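Local coordinates for Alpha/beta hydrolase (Novosphingobium aromaticivorans, PDB 3BWX), which is an alpha/beta-hydrolase-fold protein that binds calcium ions in the crystal and probably acts as a hydrolase, its substrate not being known, at residues 2-7 against 48-53; 62-67 against 84-89; 122-127 against 279-284; 37-42 against 196-201. The protein carries 1 engineered substitution. One frame throughout, in Å; residues are numbered along the deposited sequence.

Contact 1: residues 2-7 against 48-53. With EDO (1,2-ethanediol), chain J; EDO (1,2-ethanediol), chain G.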
# COMPACT_ATOMS: atom_id res chain seq x y z
N MSE A 2 -23.48 -2.01 10.40
CA MSE A 2 -22.57 -1.05 11.05
C MSE A 2 -21.14 -1.22 10.51
O MSE A 2 -20.71 -2.34 10.22
CB MSE A 2 -22.61 -1.19 12.58
CG MSE A 2 -23.91 -0.61 13.25
SE MSE A 2 -23.99 1.38 13.52
CE MSE A 2 -22.60 1.62 14.90
N ALA A 3 -20.42 -0.11 10.32
CA ALA A 3 -19.04 -0.18 9.81
C ALA A 3 -18.08 0.04 10.94
O ALA A 3 -18.44 0.65 11.94
CB ALA A 3 -18.79 0.86 8.72
N GLU A 4 -16.85 -0.45 10.78
CA GLU A 4 -15.82 -0.22 11.80
C GLU A 4 -15.09 1.15 11.63
O GLU A 4 -14.31 1.57 12.51
CB GLU A 4 -14.84 -1.41 11.88
CG GLU A 4 -15.33 -2.63 12.74
CD GLU A 4 -14.27 -3.20 13.71
OE1 GLU A 4 -13.26 -2.52 14.07
OE2 GLU A 4 -14.44 -4.37 14.14
N TYR A 5 -15.39 1.84 10.53
CA TYR A 5 -14.76 3.13 10.14
C TYR A 5 -15.77 4.22 9.76
O TYR A 5 -16.98 3.98 9.59
CB TYR A 5 -13.82 2.91 8.93
CG TYR A 5 -14.59 2.51 7.70
CD1 TYR A 5 -15.11 3.48 6.81
CD2 TYR A 5 -14.85 1.17 7.43
CE1 TYR A 5 -15.88 3.12 5.71
CE2 TYR A 5 -15.59 0.80 6.32
CZ TYR A 5 -16.14 1.78 5.48
OH TYR A 5 -16.87 1.38 4.40
N GLU A 6 -15.24 5.43 9.62
CA GLU A 6 -15.96 6.58 9.13
C GLU A 6 -15.24 7.06 7.90
O GLU A 6 -14.01 6.91 7.80
CB GLU A 6 -15.95 7.65 10.20
CG GLU A 6 -16.84 7.29 11.44
N ASP A 7 -16.02 7.53 6.93
CA ASP A 7 -15.49 8.03 5.70
C ASP A 7 -15.07 9.49 5.92
O ASP A 7 -15.87 10.32 6.41
CB ASP A 7 -16.49 7.89 4.55
CG ASP A 7 -16.62 6.47 4.10
OD1 ASP A 7 -15.57 5.93 3.74
OD2 ASP A 7 -17.70 5.90 4.12
N LEU A 48 -6.93 -5.76 8.39
CA LEU A 48 -5.87 -5.32 9.32
C LEU A 48 -6.36 -4.16 10.18
O LEU A 48 -6.12 -4.10 11.35
CB LEU A 48 -4.63 -4.88 8.54
CG LEU A 48 -3.47 -4.40 9.40
CD1 LEU A 48 -2.98 -5.52 10.27
CD2 LEU A 48 -2.37 -3.83 8.50
N ALA A 49 -7.01 -3.19 9.55
CA ALA A 49 -7.50 -2.04 10.26
C ALA A 49 -8.47 -2.44 11.38
O ALA A 49 -8.43 -1.87 12.47
CB ALA A 49 -8.18 -1.06 9.29
N THR A 50 -9.36 -3.41 11.12
CA THR A 50 -10.31 -3.87 12.15
C THR A 50 -9.59 -4.57 13.29
O THR A 50 -10.05 -4.53 14.42
CB THR A 50 -11.40 -4.83 11.63
OG1 THR A 50 -10.80 -6.01 11.12
CG2 THR A 50 -12.21 -4.19 10.57
N ARG A 51 -8.48 -5.25 12.99
CA ARG A 51 -7.67 -5.88 14.04
C ARG A 51 -6.88 -4.86 14.87
O ARG A 51 -6.55 -5.16 16.01
CB ARG A 51 -6.73 -6.92 13.42
CG ARG A 51 -7.47 -8.15 12.85
CD ARG A 51 -6.50 -9.14 12.18
NE ARG A 51 -7.31 -10.33 11.87
CZ ARG A 51 -7.57 -10.79 10.67
NH1 ARG A 51 -7.01 -10.27 9.61
NH2 ARG A 51 -8.38 -11.84 10.55
N LEU A 52 -6.53 -3.70 14.31
CA LEU A 52 -5.78 -2.67 15.03
C LEU A 52 -6.66 -1.66 15.73
O LEU A 52 -6.22 -1.09 16.75
CB LEU A 52 -4.83 -1.91 14.09
CG LEU A 52 -3.77 -2.76 13.37
CD1 LEU A 52 -2.91 -1.94 12.50
CD2 LEU A 52 -2.93 -3.52 14.46
N ALA A 53 -7.86 -1.43 15.19
CA ALA A 53 -8.82 -0.40 15.69
C ALA A 53 -9.12 -0.51 17.18
O ALA A 53 -9.14 -1.61 17.76
CB ALA A 53 -10.13 -0.37 14.84
C1 EDO J . -19.89 4.72 6.27
O1 EDO J . -19.53 6.06 6.04
C2 EDO J . -19.55 4.41 7.70
O2 EDO J . -18.94 3.13 7.72
C1 EDO G . -8.41 -12.71 6.59
O1 EDO G . -8.35 -11.47 7.31
C2 EDO G . -8.02 -13.82 7.54
O2 EDO G . -9.01 -13.93 8.57
O HOH W 1 -11.80 -3.41 16.11
O HOH W 2 -12.91 -5.94 15.54
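The carbonyl oxygen of Thr50 is linked to the carboxylate of Glu4 through one good and one weak water bridge. The first water lies 2.7 Å from both Glu4 OE1 and Thr50 O; the other lies 2.6 Å from Glu4 OE2 and makes a weak, longer link to Thr50 O. Both carboxylate oxygens have a water, and the two segments meet through solvent rather than by a direct polar bond. The acid also touches apolar atoms: Glu4 OE1 comes to 3.8 Å from Thr50 CA and 3.9 Å from Ala53 CB, while its CD lies 3.9 Å from Thr50 CG2. The two side chains cross at about a right angle, and the bend of Glu4 at chi2 (-135°) swings its carboxylate over the last turn of the helix. In this alpha/beta hydrolase the contact joins the lead-in to the edge strand 6-11 with the end of helix 46-52, and Tyr23 of strand 17-23 touches Glu4, Ala49 and Ala53. Thr50 OG1 turns back to Asp47 O along the helix, so the methyl is the branch that meets Glu4. Ala53, the first residue past the helix, sends its CB toward Glu4. Farther round, Arg51 NH1 donates to O1 of an ethanediol, probably taken up from the crystallisation liquor, at 2.9 Å (156°), with that oxygen at the guanidinium edge and in its plane.

Contact 2: residues 62-67 against 84-89. With EDO (1,2-ethanediol), chain R.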
# COMPACT_ATOMS: atom_id res chain seq x y z
N GLU A 62 -6.59 6.81 0.22
CA GLU A 62 -6.54 6.37 -1.16
C GLU A 62 -5.99 7.53 -2.02
O GLU A 62 -6.46 8.66 -1.90
CB GLU A 62 -7.97 6.05 -1.64
CG GLU A 62 -8.68 5.16 -0.65
CD GLU A 62 -9.99 4.65 -1.13
OE1 GLU A 62 -10.91 5.43 -1.51
OE2 GLU A 62 -10.08 3.41 -1.11
N MSE A 63 -4.99 7.22 -2.85
CA MSE A 63 -4.41 8.26 -3.66
C MSE A 63 -5.37 8.72 -4.75
O MSE A 63 -6.37 8.02 -5.09
CB MSE A 63 -3.10 7.77 -4.25
CG MSE A 63 -2.07 7.51 -3.18
SE MSE A 63 -1.61 8.95 -1.89
CE MSE A 63 -3.07 8.71 -0.57
N ARG A 64 -5.11 9.89 -5.32
CA ARG A 64 -5.92 10.38 -6.43
C ARG A 64 -5.97 9.27 -7.46
O ARG A 64 -4.95 8.59 -7.73
CB ARG A 64 -5.33 11.65 -7.06
CG ARG A 64 -3.88 11.52 -7.53
CD ARG A 64 -3.31 12.77 -8.19
NE ARG A 64 -3.23 13.84 -7.22
CZ ARG A 64 -3.30 15.13 -7.48
NH1 ARG A 64 -3.54 15.56 -8.68
NH2 ARG A 64 -3.19 15.99 -6.47
N GLY A 65 -7.15 9.07 -8.02
CA GLY A 65 -7.38 8.08 -9.07
C GLY A 65 -7.65 6.67 -8.58
O GLY A 65 -7.77 5.75 -9.40
N ARG A 66 -7.68 6.47 -7.26
CA ARG A 66 -7.94 5.14 -6.71
C ARG A 66 -9.14 5.18 -5.79
O ARG A 66 -9.32 6.12 -5.02
CB ARG A 66 -6.76 4.59 -5.90
CG ARG A 66 -5.54 4.21 -6.73
CD ARG A 66 -4.69 5.38 -7.16
NE ARG A 66 -3.41 4.92 -7.69
CZ ARG A 66 -2.60 5.68 -8.41
NH1 ARG A 66 -2.88 6.93 -8.67
NH2 ARG A 66 -1.49 5.14 -8.86
N GLY A 67 -9.95 4.13 -5.85
CA GLY A 67 -11.07 4.00 -4.92
C GLY A 67 -12.01 5.15 -5.04
O GLY A 67 -12.41 5.52 -6.16
N LEU A 84 3.08 11.99 -2.71
CA LEU A 84 3.80 12.42 -1.49
C LEU A 84 3.25 13.80 -1.02
O LEU A 84 2.94 13.97 0.16
CB LEU A 84 5.30 12.51 -1.76
CG LEU A 84 6.17 13.10 -0.64
CD1 LEU A 84 6.07 12.22 0.57
CD2 LEU A 84 7.63 13.16 -1.15
N GLN A 85 3.11 14.76 -1.96
CA GLN A 85 2.54 16.05 -1.62
C GLN A 85 1.12 15.93 -1.06
O GLN A 85 0.75 16.59 -0.12
CB GLN A 85 2.55 17.03 -2.81
CG GLN A 85 2.05 18.46 -2.43
CD GLN A 85 1.65 19.38 -3.64
OE1 GLN A 85 0.54 19.30 -4.21
NE2 GLN A 85 2.57 20.28 -4.00
N ASP A 86 0.31 15.05 -1.65
CA ASP A 86 -1.04 14.87 -1.22
C ASP A 86 -1.04 14.29 0.21
O ASP A 86 -1.90 14.63 1.00
CB ASP A 86 -1.80 13.94 -2.19
CG ASP A 86 -1.99 14.54 -3.57
OD1 ASP A 86 -1.90 15.78 -3.75
OD2 ASP A 86 -2.35 13.75 -4.46
N LEU A 87 -0.11 13.39 0.51
CA LEU A 87 -0.06 12.85 1.87
C LEU A 87 0.41 13.94 2.87
O LEU A 87 -0.06 13.98 4.01
CB LEU A 87 0.87 11.67 1.94
CG LEU A 87 0.28 10.37 1.35
CD1 LEU A 87 1.40 9.38 1.01
CD2 LEU A 87 -0.81 9.79 2.23
N GLU A 88 1.39 14.78 2.47
CA GLU A 88 1.76 15.91 3.32
C GLU A 88 0.54 16.79 3.59
O GLU A 88 0.35 17.29 4.73
CB GLU A 88 2.90 16.71 2.70
CG GLU A 88 4.21 15.98 2.62
CD GLU A 88 4.91 15.75 3.95
OE1 GLU A 88 4.37 16.06 5.03
OE2 GLU A 88 6.02 15.17 3.94
N ALA A 89 -0.31 16.97 2.60
CA ALA A 89 -1.52 17.77 2.77
C ALA A 89 -2.50 17.10 3.75
O ALA A 89 -3.11 17.77 4.58
CB ALA A 89 -2.22 18.02 1.43
C1 EDO R . -13.54 2.93 -0.33
O1 EDO R . -14.71 2.60 -1.07
C2 EDO R . -12.44 2.03 -0.82
O2 EDO R . -12.25 2.38 -2.17
O HOH W 3 -2.95 11.17 -4.00
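The guanidinium of Arg64 and the carboxylate of Asp86 meet edge to edge, their planes only 11° apart. Arg64 grips side-on: NE donates to Asp86 OD2 at 2.9 Å (155°), and NH2 to Asp86 OD1 at 3.0 Å. Each oxygen answers with its syn lone pair; OD2 lies in the guanidinium plane, OD1 is tilted somewhat out of it. A weak third bond from NH2 reaches OD2, which also takes a bond from a water 2.7 Å away that accepts from Arg64 N. Two nitrogens on two oxygens should fix the rotation of both groups. Arg64 NH2 has a second acid, Asp14, so its charge is probably shared between two carboxylates. The bend of the arginine at chi3 (65°) turns the guanidinium back onto the helix. Its backbone lies in a type II beta turn from Met63 to Arg66, with Gly65 at the positive-phi position, and Arg66 NH1 steadies the turn by donating to Arg64 O at 2.8 Å, almost straight on to the carbonyl. Beside the ion pair runs an apolar contact: the selenomethionine Met63 places CE 3.8 Å from Leu87 CD2, the two side chains crossing at about a right angle. The loop after strand 58-61 is thus pinned to helix 80-94, with Leu87 reaching on to Leu110 of helix 106-117 and Asp86 touching Leu18 of strand 17-23.

Contact 3: residues 122-127 against 279-284; sequences IAAAVL and GRLLER
Leu281 swings CG round to the side opposite its backbone N (chi1 177°), and chi2 of -78° then sets CD1 against Ala124 and Val126, and CD2 against Ala124 and the Ala125 carbonyl. CD1 lies 3.6 Å from Ala124 CB and 3.8 Å from Val126 CG2. CG, too, meets the backbone oxygen, 3.6 Å from Ala125 O. On the valine, chi1 of 178° leaves CG2 beside the backbone N, where it meets the leucine, and the two side chains cross obliquely. Ala124 and Val126 are alternate residues of strand 122-128, whereas the CB of Ala125 between them points to the other face and packs on Leu225. Helix 272-282 packs against one face of the central sheet of the alpha/beta hydrolase fold, Leu281 also touching Leu231 of strand 230-235. With an alanine here, both isobutyl methyls would go, which would probably open a gap over Ala124 and Val126 and loosen this end of the helix on the sheet. The polar ties of the helix end are those of Arg280 to Glu256 and Arg284 to Gly254 O; between the two segments the meeting side chains are apolar and buried, so close fit and probably the exclusion of water hold them together.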
# COMPACT_ATOMS: atom_id res chain seq x y z
N ILE A 122 8.30 9.61 12.38
CA ILE A 122 7.88 8.22 12.23
C ILE A 122 8.05 7.57 13.58
O ILE A 122 9.17 7.37 14.05
CB ILE A 122 8.75 7.47 11.18
CG1 ILE A 122 8.62 8.10 9.79
CG2 ILE A 122 8.41 5.95 11.17
CD1 ILE A 122 7.21 8.03 9.16
N ALA A 123 6.95 7.21 14.22
CA ALA A 123 7.02 6.48 15.49
C ALA A 123 7.56 5.07 15.30
O ALA A 123 8.32 4.58 16.12
CB ALA A 123 5.63 6.48 16.16
N ALA A 124 7.13 4.45 14.22
CA ALA A 124 7.58 3.13 13.78
C ALA A 124 7.04 2.92 12.38
O ALA A 124 6.12 3.66 11.93
CB ALA A 124 7.09 2.04 14.76
N ALA A 125 7.55 1.91 11.66
CA ALA A 125 7.12 1.68 10.31
C ALA A 125 7.20 0.19 9.93
O ALA A 125 7.97 -0.60 10.49
CB ALA A 125 7.91 2.52 9.31
N VAL A 126 6.41 -0.13 8.93
CA VAL A 126 6.38 -1.42 8.30
C VAL A 126 6.50 -1.22 6.82
O VAL A 126 5.71 -0.46 6.27
CB VAL A 126 5.04 -2.15 8.60
CG1 VAL A 126 5.00 -3.54 7.86
CG2 VAL A 126 4.79 -2.31 10.10
N LEU A 127 7.47 -1.87 6.18
CA LEU A 127 7.61 -1.88 4.72
C LEU A 127 7.15 -3.26 4.28
O LEU A 127 7.73 -4.27 4.67
CB LEU A 127 9.05 -1.63 4.25
CG LEU A 127 9.65 -0.23 4.40
CD1 LEU A 127 11.14 -0.26 3.99
CD2 LEU A 127 8.84 0.80 3.56
N GLY A 279 2.19 -6.64 15.25
CA GLY A 279 2.00 -6.46 16.68
C GLY A 279 3.32 -6.23 17.40
O GLY A 279 3.44 -5.39 18.26
N ARG A 280 4.35 -6.99 17.04
CA ARG A 280 5.68 -6.79 17.64
C ARG A 280 6.25 -5.42 17.33
O ARG A 280 6.86 -4.79 18.20
CB ARG A 280 6.64 -7.85 17.18
CG ARG A 280 6.30 -9.27 17.65
CD ARG A 280 7.49 -10.25 17.42
NE ARG A 280 7.91 -10.36 16.01
CZ ARG A 280 7.31 -11.15 15.12
NH1 ARG A 280 6.31 -11.90 15.54
NH2 ARG A 280 7.71 -11.20 13.86
N LEU A 281 6.00 -4.96 16.11
CA LEU A 281 6.50 -3.63 15.65
C LEU A 281 5.82 -2.53 16.43
O LEU A 281 6.46 -1.63 16.97
CB LEU A 281 6.36 -3.50 14.13
CG LEU A 281 6.75 -2.20 13.42
CD1 LEU A 281 5.71 -1.04 13.53
CD2 LEU A 281 8.11 -1.76 13.95
N LEU A 282 4.52 -2.70 16.60
CA LEU A 282 3.70 -1.69 17.29
C LEU A 282 4.09 -1.56 18.77
O LEU A 282 3.92 -0.48 19.37
CB LEU A 282 2.20 -1.98 17.16
CG LEU A 282 1.66 -1.74 15.74
CD1 LEU A 282 0.20 -2.27 15.57
CD2 LEU A 282 1.78 -0.26 15.38
N GLU A 283 4.60 -2.65 19.37
CA GLU A 283 5.10 -2.58 20.77
C GLU A 283 6.31 -1.70 20.92
O GLU A 283 6.62 -1.29 22.03
CB GLU A 283 5.46 -3.95 21.31
CG GLU A 283 4.30 -4.87 21.40
CD GLU A 283 4.66 -6.19 22.00
OE1 GLU A 283 5.66 -6.82 21.56
OE2 GLU A 283 3.92 -6.62 22.91
N ARG A 284 6.99 -1.37 19.83
CA ARG A 284 8.25 -0.64 19.88
C ARG A 284 7.96 0.84 19.75
O ARG A 284 8.86 1.65 19.81
CB ARG A 284 9.19 -1.13 18.77
CG ARG A 284 9.60 -2.58 18.91
CD ARG A 284 10.17 -3.16 17.62
NE ARG A 284 11.40 -2.47 17.30
CZ ARG A 284 12.05 -2.56 16.13
NH1 ARG A 284 11.62 -3.34 15.13
NH2 ARG A 284 13.17 -1.88 15.99

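Contact 4: residues 37-42 against 196-201. With EDO (1,2-ethanediol), chain Q.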
# COMPACT_ATOMS: atom_id res chain seq x y z
N GLY A 37 -0.60 0.04 -2.27
CA GLY A 37 0.17 -0.12 -3.47
C GLY A 37 -0.41 0.64 -4.66
O GLY A 37 -1.47 1.26 -4.61
N LEU A 38 0.31 0.57 -5.78
CA LEU A 38 0.09 1.40 -6.96
C LEU A 38 -1.34 1.42 -7.41
O LEU A 38 -1.85 2.47 -7.71
CB LEU A 38 1.04 0.92 -8.09
CG LEU A 38 0.98 1.61 -9.45
CD1 LEU A 38 1.53 3.00 -9.38
CD2 LEU A 38 1.77 0.75 -10.48
N THR A 39 -1.96 0.26 -7.57
CA THR A 39 -3.32 0.11 -8.10
C THR A 39 -4.38 -0.09 -7.00
O THR A 39 -5.52 -0.47 -7.31
CB THR A 39 -3.43 -1.04 -9.12
OG1 THR A 39 -3.05 -2.26 -8.47
CG2 THR A 39 -2.55 -0.78 -10.31
N ARG A 40 -4.00 0.18 -5.76
CA ARG A 40 -4.76 -0.32 -4.64
C ARG A 40 -5.41 0.83 -3.88
O ARG A 40 -5.17 2.01 -4.15
CB ARG A 40 -3.89 -1.16 -3.73
CG ARG A 40 -3.18 -2.32 -4.40
CD ARG A 40 -4.20 -3.32 -4.97
NE ARG A 40 -3.58 -4.46 -5.60
CZ ARG A 40 -3.13 -5.53 -4.94
NH1 ARG A 40 -3.29 -5.63 -3.63
NH2 ARG A 40 -2.56 -6.52 -5.60
N ASN A 41 -6.30 0.47 -2.96
CA ASN A 41 -7.16 1.40 -2.24
C ASN A 41 -7.30 0.96 -0.74
O ASN A 41 -6.64 0.01 -0.25
CB ASN A 41 -8.52 1.54 -2.96
CG ASN A 41 -9.31 0.25 -2.95
OD1 ASN A 41 -9.79 -0.16 -1.89
ND2 ASN A 41 -9.39 -0.44 -4.10
N ALA A 42 -8.12 1.67 0.01
CA ALA A 42 -8.22 1.46 1.45
C ALA A 42 -8.67 0.04 1.78
O ALA A 42 -8.36 -0.50 2.87
CB ALA A 42 -9.18 2.46 2.08
N PHE A 196 -11.27 -3.08 -12.38
CA PHE A 196 -10.30 -2.62 -11.40
C PHE A 196 -10.67 -1.20 -10.94
O PHE A 196 -11.13 -0.35 -11.72
CB PHE A 196 -8.87 -2.71 -11.94
CG PHE A 196 -8.44 -4.11 -12.18
CD1 PHE A 196 -8.00 -4.93 -11.11
CD2 PHE A 196 -8.61 -4.69 -13.45
CE1 PHE A 196 -7.66 -6.26 -11.33
CE2 PHE A 196 -8.28 -6.00 -13.68
CZ PHE A 196 -7.79 -6.81 -12.61
N ASP A 197 -10.50 -0.99 -9.64
CA ASP A 197 -11.05 0.22 -8.98
C ASP A 197 -10.06 1.39 -8.99
O ASP A 197 -9.65 1.89 -7.97
CB ASP A 197 -11.47 -0.15 -7.55
CG ASP A 197 -12.42 0.86 -6.92
OD1 ASP A 197 -12.82 1.88 -7.53
OD2 ASP A 197 -12.80 0.61 -5.75
N TYR A 198 -9.71 1.81 -10.21
CA TYR A 198 -8.82 2.96 -10.34
C TYR A 198 -9.03 3.57 -11.71
O TYR A 198 -9.56 2.91 -12.61
CB TYR A 198 -7.32 2.61 -10.09
CG TYR A 198 -6.72 1.61 -11.02
CD1 TYR A 198 -6.16 2.02 -12.23
CD2 TYR A 198 -6.64 0.27 -10.71
CE1 TYR A 198 -5.59 1.09 -13.11
CE2 TYR A 198 -6.10 -0.64 -11.58
CZ TYR A 198 -5.56 -0.23 -12.77
OH TYR A 198 -4.98 -1.12 -13.67
N ASP A 199 -8.61 4.83 -11.86
CA ASP A 199 -8.62 5.50 -13.17
C ASP A 199 -7.63 4.83 -14.18
O ASP A 199 -6.43 4.81 -13.94
CB ASP A 199 -8.17 6.96 -12.95
CG ASP A 199 -8.34 7.85 -14.18
OD1 ASP A 199 -8.66 7.34 -15.27
OD2 ASP A 199 -8.18 9.07 -13.99
N MSE A 200 -8.15 4.27 -15.27
CA MSE A 200 -7.31 3.68 -16.28
C MSE A 200 -6.20 4.61 -16.76
O MSE A 200 -5.09 4.13 -17.08
CB MSE A 200 -8.15 3.20 -17.48
CG MSE A 200 -9.00 1.98 -17.19
SE MSE A 200 -8.10 0.37 -16.50
CE MSE A 200 -8.79 0.39 -14.65
N LYS A 201 -6.44 5.92 -16.75
CA LYS A 201 -5.46 6.89 -17.19
C LYS A 201 -4.17 6.91 -16.37
O LYS A 201 -3.20 7.53 -16.83
CB LYS A 201 -6.05 8.28 -17.29
CG LYS A 201 -7.10 8.34 -18.37
CD LYS A 201 -7.61 9.74 -18.66
CE LYS A 201 -8.55 9.70 -19.84
NZ LYS A 201 -9.32 10.95 -19.98
C1 EDO Q . -0.86 4.85 -5.18
O1 EDO Q . -1.91 4.05 -4.58
C2 EDO Q . 0.31 4.91 -4.18
O2 EDO Q . 0.91 3.61 -4.03
O HOH W 4 -7.82 0.56 -6.25
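Thr39 and Tyr198 join the loop at the C-terminal end of strand 32-35 of the central sheet to one that follows strand 194-196 of a small separate sheet. The first is where alpha/beta hydrolases commonly place an oxyanion-hole residue; the second belongs to the excursion between strands 122-128 and 230-235, where this fold often carries a lid. Apolar contact centres on Tyr198. Thr39 CG2 lies over one face of its ring in a CH-pi contact, 4.2 Å from the centroid and 28° off the normal, while Thr39 CB comes to 3.7 Å from Tyr198 CE2. The two side chains run side by side, and chi1 of 62° stands the tyrosine ring up alongside the threonine. Replacing this tyrosine by an alanine would probably leave the Thr39 methyl without its aromatic face and Gly147 N without the Tyr198 hydroxyl it pairs with. Polar contact runs through one water, held by three bonds: 2.7 Å to Thr39 O, 2.8 Å to Asn41 ND2 and 2.8 Å to Asp197 O. The Asn41 and Asp197 side chains cross at about a right angle, amide and carboxylate planes 61° apart, with Asn41 ND2 3.9 Å from Asp197 OD2, beyond hydrogen-bonding distance; Asn41 OD1 accepts from Arg43 N, its ND2 also donates to Arg184 O, and Asp197 OD2 pairs with Arg43. Within the loops, a type I beta turn runs from Gly37 to Arg40, and Asp199 makes an Asx turn in which Lys201 N reaches Asp199 OD1 at 3.0 Å from above the carboxylate plane.

In the fold
Contacts 2 and 4 cluster, their centres 12 Å apart, with Gly65 O 2.8 Å from Asp199 N, probably hydrogen-bonded. The 62-67 and 84-89 pair is nested inside the loop closed by contact 4. Contacts 1 and 3 also touch, through Leu52 CD2 and Leu282 CD1 at 3.5 Å, and both reach the central sheet. Contacts 3 and 4 have centres 26 Å apart on opposite sides of the molecule. Leu87 of contact 2 and Val126 of contact 3 lie near, without touching, what is probably the nucleophile elbow (a GxSxG pattern). None of the four lies at the calcium site of Pro205 and Ala208; the side chains of Arg64 and Thr39 are each about 12 Å from a bound calcium ion.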